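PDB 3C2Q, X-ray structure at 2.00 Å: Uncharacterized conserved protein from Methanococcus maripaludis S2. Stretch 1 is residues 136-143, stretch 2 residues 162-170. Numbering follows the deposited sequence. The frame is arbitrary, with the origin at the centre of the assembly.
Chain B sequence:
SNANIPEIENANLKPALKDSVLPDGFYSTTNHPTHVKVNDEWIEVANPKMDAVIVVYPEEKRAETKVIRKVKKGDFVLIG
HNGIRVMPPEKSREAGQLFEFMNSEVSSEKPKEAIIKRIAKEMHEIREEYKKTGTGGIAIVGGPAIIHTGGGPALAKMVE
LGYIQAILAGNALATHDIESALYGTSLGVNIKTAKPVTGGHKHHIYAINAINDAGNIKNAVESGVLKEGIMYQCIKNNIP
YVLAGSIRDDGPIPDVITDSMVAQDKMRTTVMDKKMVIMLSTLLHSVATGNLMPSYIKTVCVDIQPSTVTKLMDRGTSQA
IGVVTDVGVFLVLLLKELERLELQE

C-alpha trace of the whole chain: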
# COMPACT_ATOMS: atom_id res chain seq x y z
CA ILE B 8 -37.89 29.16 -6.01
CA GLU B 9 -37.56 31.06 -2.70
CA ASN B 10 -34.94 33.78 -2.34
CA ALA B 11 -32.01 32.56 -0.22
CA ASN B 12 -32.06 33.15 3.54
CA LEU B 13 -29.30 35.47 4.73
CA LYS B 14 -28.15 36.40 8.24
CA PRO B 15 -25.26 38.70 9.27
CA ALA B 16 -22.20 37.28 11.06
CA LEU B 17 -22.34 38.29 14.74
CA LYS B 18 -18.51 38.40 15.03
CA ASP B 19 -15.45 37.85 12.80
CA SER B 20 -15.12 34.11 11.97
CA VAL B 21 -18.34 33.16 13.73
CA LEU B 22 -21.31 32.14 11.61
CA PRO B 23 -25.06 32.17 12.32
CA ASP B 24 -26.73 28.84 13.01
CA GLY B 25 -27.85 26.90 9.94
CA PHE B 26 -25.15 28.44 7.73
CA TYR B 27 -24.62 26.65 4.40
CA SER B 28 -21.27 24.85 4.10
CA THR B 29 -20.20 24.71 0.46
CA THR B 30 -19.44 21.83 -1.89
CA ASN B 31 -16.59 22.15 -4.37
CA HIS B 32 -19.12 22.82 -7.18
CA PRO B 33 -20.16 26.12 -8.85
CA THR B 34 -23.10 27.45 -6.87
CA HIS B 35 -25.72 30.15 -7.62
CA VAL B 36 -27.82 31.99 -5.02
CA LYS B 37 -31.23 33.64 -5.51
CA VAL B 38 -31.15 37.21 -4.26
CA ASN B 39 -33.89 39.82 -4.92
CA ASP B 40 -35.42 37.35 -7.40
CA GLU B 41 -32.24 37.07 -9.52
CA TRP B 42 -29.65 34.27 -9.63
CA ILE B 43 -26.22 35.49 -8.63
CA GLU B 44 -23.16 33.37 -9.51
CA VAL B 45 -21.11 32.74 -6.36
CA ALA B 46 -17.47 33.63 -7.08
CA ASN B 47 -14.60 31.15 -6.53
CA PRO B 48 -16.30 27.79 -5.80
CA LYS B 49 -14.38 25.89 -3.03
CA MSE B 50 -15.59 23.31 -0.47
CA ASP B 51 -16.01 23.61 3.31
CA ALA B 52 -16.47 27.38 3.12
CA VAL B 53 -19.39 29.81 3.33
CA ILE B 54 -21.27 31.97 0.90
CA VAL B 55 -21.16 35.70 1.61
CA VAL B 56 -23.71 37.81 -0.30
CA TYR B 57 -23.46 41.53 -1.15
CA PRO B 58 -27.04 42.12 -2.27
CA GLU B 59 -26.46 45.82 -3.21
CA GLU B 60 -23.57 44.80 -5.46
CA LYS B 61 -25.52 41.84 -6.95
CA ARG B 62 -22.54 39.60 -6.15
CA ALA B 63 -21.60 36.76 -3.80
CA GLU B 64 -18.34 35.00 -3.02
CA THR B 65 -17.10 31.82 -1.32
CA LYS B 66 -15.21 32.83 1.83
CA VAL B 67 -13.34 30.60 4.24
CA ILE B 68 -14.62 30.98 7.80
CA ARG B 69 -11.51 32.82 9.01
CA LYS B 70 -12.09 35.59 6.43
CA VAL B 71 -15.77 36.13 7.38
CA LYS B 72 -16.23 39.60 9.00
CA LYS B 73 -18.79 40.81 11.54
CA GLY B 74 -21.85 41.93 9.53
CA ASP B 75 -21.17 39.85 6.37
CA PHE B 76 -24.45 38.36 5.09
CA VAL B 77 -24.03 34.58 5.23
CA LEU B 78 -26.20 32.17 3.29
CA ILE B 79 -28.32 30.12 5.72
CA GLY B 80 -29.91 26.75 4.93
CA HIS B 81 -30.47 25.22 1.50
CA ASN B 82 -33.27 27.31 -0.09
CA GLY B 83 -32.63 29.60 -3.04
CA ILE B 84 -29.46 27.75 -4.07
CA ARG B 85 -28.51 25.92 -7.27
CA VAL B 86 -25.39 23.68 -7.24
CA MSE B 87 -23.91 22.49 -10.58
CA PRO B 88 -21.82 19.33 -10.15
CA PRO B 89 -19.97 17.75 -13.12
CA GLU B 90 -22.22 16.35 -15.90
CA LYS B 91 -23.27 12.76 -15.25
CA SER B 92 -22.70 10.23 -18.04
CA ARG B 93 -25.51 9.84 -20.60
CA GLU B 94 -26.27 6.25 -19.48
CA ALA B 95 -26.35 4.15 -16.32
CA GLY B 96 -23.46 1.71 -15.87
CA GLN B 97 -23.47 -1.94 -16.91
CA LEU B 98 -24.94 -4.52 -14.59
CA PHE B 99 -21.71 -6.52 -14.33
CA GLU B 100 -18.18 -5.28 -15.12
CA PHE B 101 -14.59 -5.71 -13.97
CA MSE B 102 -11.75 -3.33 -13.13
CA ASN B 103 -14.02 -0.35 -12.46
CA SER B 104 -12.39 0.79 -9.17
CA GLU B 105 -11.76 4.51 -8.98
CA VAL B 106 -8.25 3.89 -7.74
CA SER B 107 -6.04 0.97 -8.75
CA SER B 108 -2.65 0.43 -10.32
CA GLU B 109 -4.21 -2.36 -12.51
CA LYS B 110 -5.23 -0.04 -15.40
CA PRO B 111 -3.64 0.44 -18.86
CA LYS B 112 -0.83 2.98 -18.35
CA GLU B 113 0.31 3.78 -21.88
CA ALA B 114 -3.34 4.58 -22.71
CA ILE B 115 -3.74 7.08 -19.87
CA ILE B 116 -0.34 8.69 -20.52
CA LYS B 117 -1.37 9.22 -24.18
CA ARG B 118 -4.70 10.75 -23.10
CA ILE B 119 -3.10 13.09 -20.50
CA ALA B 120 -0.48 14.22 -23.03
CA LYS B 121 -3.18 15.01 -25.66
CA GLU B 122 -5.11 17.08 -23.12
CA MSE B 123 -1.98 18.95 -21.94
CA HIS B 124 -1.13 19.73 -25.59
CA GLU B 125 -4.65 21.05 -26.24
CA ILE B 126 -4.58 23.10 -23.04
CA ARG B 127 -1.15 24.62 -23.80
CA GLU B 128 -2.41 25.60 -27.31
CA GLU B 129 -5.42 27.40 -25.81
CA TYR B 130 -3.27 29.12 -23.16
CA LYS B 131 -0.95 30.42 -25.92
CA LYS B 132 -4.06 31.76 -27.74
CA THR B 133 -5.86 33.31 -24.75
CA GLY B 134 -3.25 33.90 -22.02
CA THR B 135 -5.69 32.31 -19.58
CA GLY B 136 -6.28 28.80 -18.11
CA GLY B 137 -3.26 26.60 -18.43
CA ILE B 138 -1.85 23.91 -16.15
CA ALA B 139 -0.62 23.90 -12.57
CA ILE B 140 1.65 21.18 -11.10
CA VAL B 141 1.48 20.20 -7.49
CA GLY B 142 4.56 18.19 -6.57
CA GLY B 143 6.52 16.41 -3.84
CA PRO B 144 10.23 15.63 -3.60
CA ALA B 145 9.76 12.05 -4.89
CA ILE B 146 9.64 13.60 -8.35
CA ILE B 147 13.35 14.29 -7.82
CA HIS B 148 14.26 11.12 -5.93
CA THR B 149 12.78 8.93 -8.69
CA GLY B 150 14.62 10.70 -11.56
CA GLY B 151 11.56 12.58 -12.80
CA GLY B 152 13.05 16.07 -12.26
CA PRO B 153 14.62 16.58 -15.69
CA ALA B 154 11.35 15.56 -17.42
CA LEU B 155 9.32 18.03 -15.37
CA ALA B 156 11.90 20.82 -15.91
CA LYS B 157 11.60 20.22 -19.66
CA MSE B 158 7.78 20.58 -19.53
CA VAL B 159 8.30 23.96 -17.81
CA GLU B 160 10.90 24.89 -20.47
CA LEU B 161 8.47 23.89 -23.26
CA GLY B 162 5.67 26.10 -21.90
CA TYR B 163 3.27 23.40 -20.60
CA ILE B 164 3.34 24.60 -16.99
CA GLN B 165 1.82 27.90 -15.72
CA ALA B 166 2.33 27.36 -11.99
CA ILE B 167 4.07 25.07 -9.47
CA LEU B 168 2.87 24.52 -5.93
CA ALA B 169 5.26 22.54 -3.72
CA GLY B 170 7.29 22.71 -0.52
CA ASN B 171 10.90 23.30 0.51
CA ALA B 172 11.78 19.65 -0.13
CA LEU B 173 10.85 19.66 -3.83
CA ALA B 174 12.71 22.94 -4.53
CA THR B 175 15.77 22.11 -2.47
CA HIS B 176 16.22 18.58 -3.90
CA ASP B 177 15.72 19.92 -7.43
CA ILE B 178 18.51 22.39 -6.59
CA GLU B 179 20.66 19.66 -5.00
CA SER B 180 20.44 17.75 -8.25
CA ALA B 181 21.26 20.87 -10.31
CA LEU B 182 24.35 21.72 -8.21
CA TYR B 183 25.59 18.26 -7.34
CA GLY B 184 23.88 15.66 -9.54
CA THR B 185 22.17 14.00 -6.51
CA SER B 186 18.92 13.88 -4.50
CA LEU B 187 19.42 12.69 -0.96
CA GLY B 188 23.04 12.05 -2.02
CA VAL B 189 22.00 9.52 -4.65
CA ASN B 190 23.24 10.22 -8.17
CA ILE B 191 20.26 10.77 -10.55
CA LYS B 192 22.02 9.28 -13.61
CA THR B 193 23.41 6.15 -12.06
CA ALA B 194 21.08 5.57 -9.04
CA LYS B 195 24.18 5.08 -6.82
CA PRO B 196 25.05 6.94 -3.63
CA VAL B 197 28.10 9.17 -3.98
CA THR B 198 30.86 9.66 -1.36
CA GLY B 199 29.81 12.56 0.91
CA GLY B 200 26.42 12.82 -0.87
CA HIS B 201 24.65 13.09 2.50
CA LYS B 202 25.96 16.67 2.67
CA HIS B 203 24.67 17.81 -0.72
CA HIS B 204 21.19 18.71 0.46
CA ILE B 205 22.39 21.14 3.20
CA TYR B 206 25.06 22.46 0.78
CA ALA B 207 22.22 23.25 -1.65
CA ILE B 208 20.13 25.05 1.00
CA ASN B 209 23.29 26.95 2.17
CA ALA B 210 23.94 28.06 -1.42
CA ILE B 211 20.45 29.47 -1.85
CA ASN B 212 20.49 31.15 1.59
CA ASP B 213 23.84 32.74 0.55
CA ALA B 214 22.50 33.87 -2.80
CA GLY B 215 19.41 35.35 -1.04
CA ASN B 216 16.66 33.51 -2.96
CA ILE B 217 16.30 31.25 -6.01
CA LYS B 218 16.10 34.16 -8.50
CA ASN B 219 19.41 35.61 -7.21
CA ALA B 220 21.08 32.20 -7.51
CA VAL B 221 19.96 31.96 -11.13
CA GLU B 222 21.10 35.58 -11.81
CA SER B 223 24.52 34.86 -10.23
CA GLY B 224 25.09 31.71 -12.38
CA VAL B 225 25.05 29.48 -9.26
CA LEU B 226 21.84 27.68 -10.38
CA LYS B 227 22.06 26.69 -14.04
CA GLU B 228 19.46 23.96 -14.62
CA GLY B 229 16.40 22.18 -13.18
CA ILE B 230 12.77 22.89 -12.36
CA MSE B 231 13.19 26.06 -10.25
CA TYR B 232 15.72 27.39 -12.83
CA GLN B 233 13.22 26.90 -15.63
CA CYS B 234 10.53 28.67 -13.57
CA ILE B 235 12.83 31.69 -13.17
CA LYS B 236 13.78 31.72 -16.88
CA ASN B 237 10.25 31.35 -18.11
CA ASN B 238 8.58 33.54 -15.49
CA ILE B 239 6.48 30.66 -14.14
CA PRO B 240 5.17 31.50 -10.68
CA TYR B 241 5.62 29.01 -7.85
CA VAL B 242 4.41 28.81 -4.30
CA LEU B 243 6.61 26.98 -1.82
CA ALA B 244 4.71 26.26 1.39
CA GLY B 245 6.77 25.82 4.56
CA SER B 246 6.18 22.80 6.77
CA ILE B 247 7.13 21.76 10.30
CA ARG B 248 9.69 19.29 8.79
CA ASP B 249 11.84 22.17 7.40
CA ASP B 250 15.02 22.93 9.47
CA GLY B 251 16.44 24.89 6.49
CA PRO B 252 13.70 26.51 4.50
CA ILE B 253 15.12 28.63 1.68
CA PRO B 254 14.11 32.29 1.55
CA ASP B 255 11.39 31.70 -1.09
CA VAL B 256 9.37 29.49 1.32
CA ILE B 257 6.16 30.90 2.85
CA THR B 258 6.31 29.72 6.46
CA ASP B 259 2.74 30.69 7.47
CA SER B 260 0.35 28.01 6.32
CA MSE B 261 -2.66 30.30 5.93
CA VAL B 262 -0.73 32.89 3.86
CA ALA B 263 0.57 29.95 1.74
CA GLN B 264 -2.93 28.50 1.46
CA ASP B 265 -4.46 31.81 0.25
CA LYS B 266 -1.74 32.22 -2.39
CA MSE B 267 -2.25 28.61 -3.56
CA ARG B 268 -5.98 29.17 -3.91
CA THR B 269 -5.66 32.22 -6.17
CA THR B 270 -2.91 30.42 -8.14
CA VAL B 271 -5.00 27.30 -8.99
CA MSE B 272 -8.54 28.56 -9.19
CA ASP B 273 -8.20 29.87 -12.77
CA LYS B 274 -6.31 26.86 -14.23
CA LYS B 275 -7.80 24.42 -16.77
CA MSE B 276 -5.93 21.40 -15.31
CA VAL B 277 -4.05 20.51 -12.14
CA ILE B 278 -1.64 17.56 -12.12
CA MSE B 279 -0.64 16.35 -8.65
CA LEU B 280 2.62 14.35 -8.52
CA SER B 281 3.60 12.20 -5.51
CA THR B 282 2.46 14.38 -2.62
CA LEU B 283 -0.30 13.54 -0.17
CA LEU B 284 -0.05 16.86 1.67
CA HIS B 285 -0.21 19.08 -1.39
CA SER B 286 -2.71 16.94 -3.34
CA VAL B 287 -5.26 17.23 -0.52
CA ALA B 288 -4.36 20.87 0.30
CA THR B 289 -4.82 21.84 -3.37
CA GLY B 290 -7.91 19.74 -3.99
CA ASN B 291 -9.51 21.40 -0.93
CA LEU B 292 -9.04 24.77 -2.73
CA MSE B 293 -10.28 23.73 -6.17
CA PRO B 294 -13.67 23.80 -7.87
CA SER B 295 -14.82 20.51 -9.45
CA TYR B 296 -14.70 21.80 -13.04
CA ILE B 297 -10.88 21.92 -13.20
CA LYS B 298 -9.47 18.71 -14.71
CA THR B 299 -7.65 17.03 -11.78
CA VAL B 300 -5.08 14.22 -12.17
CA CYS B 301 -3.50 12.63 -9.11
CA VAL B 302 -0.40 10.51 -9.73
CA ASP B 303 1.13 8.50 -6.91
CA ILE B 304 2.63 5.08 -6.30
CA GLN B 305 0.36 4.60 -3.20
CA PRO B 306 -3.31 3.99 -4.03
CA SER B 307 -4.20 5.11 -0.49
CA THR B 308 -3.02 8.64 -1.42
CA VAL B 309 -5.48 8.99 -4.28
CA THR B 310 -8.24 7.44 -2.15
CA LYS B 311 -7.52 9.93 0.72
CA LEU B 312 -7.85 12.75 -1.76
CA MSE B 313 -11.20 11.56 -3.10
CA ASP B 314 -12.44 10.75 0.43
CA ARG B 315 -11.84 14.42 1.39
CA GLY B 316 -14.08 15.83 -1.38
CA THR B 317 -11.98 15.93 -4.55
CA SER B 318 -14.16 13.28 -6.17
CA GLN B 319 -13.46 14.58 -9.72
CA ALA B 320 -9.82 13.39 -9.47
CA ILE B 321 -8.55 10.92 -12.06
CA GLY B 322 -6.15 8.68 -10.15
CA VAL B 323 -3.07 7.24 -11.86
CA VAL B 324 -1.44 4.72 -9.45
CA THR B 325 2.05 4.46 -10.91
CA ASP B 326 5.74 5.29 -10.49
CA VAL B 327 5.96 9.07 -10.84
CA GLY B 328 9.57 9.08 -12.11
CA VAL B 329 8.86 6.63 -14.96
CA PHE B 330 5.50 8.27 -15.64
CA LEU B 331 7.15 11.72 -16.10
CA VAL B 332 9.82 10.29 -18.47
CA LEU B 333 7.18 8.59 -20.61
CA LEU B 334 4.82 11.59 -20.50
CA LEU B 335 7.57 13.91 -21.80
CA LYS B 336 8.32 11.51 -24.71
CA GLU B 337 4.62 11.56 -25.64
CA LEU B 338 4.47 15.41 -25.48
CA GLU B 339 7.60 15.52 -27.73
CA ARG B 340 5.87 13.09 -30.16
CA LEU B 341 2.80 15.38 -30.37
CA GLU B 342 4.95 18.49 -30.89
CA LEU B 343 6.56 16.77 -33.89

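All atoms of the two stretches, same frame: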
# COMPACT_ATOMS: atom_id res chain seq x y z
N GLY B 136 -6.16 30.27 -18.32
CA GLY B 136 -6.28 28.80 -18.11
C GLY B 136 -4.93 28.16 -17.83
O GLY B 136 -4.20 28.56 -16.93
N GLY B 137 -4.56 27.18 -18.63
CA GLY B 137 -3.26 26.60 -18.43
C GLY B 137 -3.24 25.53 -17.34
O GLY B 137 -4.28 25.07 -16.89
N ILE B 138 -2.04 25.11 -16.98
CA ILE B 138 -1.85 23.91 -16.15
C ILE B 138 -1.04 24.28 -14.93
O ILE B 138 -0.03 24.98 -15.05
CB ILE B 138 -1.08 22.80 -16.94
CG1 ILE B 138 -1.87 22.38 -18.18
CG2 ILE B 138 -0.74 21.58 -15.98
CD1 ILE B 138 -1.15 21.34 -19.11
N ALA B 139 -1.47 23.81 -13.76
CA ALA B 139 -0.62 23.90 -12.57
C ALA B 139 -0.15 22.49 -12.17
O ALA B 139 -0.90 21.50 -12.32
CB ALA B 139 -1.38 24.55 -11.40
N ILE B 140 1.07 22.43 -11.65
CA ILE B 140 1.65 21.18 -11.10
C ILE B 140 1.72 21.33 -9.61
O ILE B 140 2.18 22.37 -9.08
CB ILE B 140 3.10 20.91 -11.63
CG1 ILE B 140 3.12 20.74 -13.15
CG2 ILE B 140 3.77 19.72 -10.89
CD1 ILE B 140 2.23 19.61 -13.72
N VAL B 141 1.31 20.27 -8.93
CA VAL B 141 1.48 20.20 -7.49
C VAL B 141 2.45 19.03 -7.29
O VAL B 141 2.19 17.94 -7.80
CB VAL B 141 0.09 19.92 -6.82
CG1 VAL B 141 0.22 19.77 -5.34
CG2 VAL B 141 -0.91 21.05 -7.13
N GLY B 142 3.55 19.24 -6.57
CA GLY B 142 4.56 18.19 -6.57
C GLY B 142 5.29 17.96 -5.26
O GLY B 142 5.44 18.91 -4.47
N GLY B 143 5.71 16.72 -5.02
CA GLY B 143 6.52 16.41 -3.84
C GLY B 143 7.92 16.00 -4.25
O GLY B 143 8.18 15.75 -5.43
N GLY B 162 6.84 25.26 -22.05
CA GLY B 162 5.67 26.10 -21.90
C GLY B 162 4.39 25.40 -21.48
O GLY B 162 3.32 26.03 -21.52
N TYR B 163 4.47 24.13 -21.06
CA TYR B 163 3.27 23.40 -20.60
C TYR B 163 2.76 23.81 -19.21
O TYR B 163 1.60 23.57 -18.89
CB TYR B 163 3.49 21.88 -20.61
CG TYR B 163 3.60 21.29 -21.98
CD1 TYR B 163 2.46 20.95 -22.71
CD2 TYR B 163 4.83 21.08 -22.56
CE1 TYR B 163 2.58 20.42 -24.00
CE2 TYR B 163 4.96 20.54 -23.83
CZ TYR B 163 3.84 20.22 -24.54
OH TYR B 163 4.01 19.68 -25.81
N ILE B 164 3.61 24.42 -18.41
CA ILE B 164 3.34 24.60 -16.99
C ILE B 164 3.20 26.07 -16.64
O ILE B 164 4.15 26.81 -16.79
CB ILE B 164 4.51 23.99 -16.12
CG1 ILE B 164 4.84 22.53 -16.53
CG2 ILE B 164 4.21 24.13 -14.64
CD1 ILE B 164 3.63 21.64 -16.66
N GLN B 165 2.04 26.49 -16.11
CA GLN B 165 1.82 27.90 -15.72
C GLN B 165 1.96 28.20 -14.22
O GLN B 165 1.97 29.36 -13.80
CB GLN B 165 0.47 28.39 -16.27
CG GLN B 165 0.45 28.64 -17.80
CD GLN B 165 0.74 27.40 -18.65
OE1 GLN B 165 -0.01 26.42 -18.62
NE2 GLN B 165 1.83 27.44 -19.42
N ALA B 166 2.11 27.16 -13.40
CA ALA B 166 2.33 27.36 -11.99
C ALA B 166 2.84 26.08 -11.37
O ALA B 166 2.47 24.99 -11.83
CB ALA B 166 1.02 27.83 -11.25
N ILE B 167 3.63 26.22 -10.31
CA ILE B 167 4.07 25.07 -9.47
C ILE B 167 3.82 25.34 -8.00
O ILE B 167 4.26 26.35 -7.46
CB ILE B 167 5.57 24.70 -9.67
CG1 ILE B 167 5.81 24.23 -11.12
CG2 ILE B 167 6.01 23.59 -8.65
CD1 ILE B 167 7.23 23.72 -11.39
N LEU B 168 3.09 24.44 -7.35
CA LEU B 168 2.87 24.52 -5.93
C LEU B 168 3.61 23.34 -5.30
O LEU B 168 3.45 22.21 -5.75
CB LEU B 168 1.38 24.40 -5.63
CG LEU B 168 0.47 25.34 -6.43
CD1 LEU B 168 -0.97 25.15 -5.98
CD2 LEU B 168 0.91 26.78 -6.23
N ALA B 169 4.43 23.60 -4.29
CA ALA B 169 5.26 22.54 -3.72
C ALA B 169 5.72 23.02 -2.37
O ALA B 169 5.15 24.00 -1.84
CB ALA B 169 6.45 22.23 -4.67
N GLY B 170 6.69 22.33 -1.78
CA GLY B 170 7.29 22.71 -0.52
C GLY B 170 8.79 22.92 -0.69
O GLY B 170 9.31 22.84 -1.79
O HOH W 1 6.10 19.36 -2.08

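Residues 138-142 and the strand that includes Ile167 to Ala169 run side by side in the same direction, their axes 4.7 Å apart at closest approach and inclined by 18°, as neighbours in a parallel β-sheet; together the two stretches bury 529 Å². Ile140, which has the most area covered by the other stretch, sits at the centre of the ladder. Its N donates to Ala166 O (2.9 Å) and its O accepts from Leu168 N (2.8 Å), both nearly straight, so one residue bonds to the two residues that flank its partner Ile167, the usual parallel pattern. The same carbonyl, Ile140 O, also receives a CA-H...O contact from Ile167 CA at 3.3 Å. The side chain of Ile140 lies on the same face of the sheet as that of Ile167, with Ile140 CB 4.3 Å from Ile167 CG1, and Ile140 CG1 meets Ile164 CD1 at 3.7 Å. The CA-to-CB bond of Ile164 points away from the first stretch, but its m, m rotamer brings the end of the side chain back to make this apolar contact.

Ile138 anchors the start of the pairing. Its N donates to the side-chain oxygen Gln165 OE1 (2.9 Å), while its O accepts from the backbone Gln165 N (2.8 Å); Ala166 N adds a weak bond to Ile138 O at 3.5 Å. Gln165 thus takes up both polar backbone atoms of one residue, using its amide side chain where the ladder offers no backbone carbonyl. The other end of that amide is held within its own stretch, Gln165 NE2 donating to Gly162 O at 2.9 Å. Gly137 leaves room for the arrangement: its CA lies 3.3 Å from Gln165 OE1, and a CB there would clash with that oxygen. Ile138 CB packs against the backbone at Tyr163 O (3.4 Å).

Leu168 closes the other end. Its O accepts from Gly142 N at 3.1 Å and makes a CA-H...O contact with Val141, Leu168 O to Val141 CA being 3.3 Å. On the face opposite Ile140 and Ile167, Leu168 CD1 reaches within 4.3 Å of Val141 CG2, and the small side chains of Ala139 and Ala166 meet with their CB atoms 4.1 Å apart. Beyond the last direct bond, a water links the two stretches: it donates to Gly142 O (2.5 Å from the water O) and accepts weakly from Gly170 N (3.0 Å from the water O), just before a helix begins.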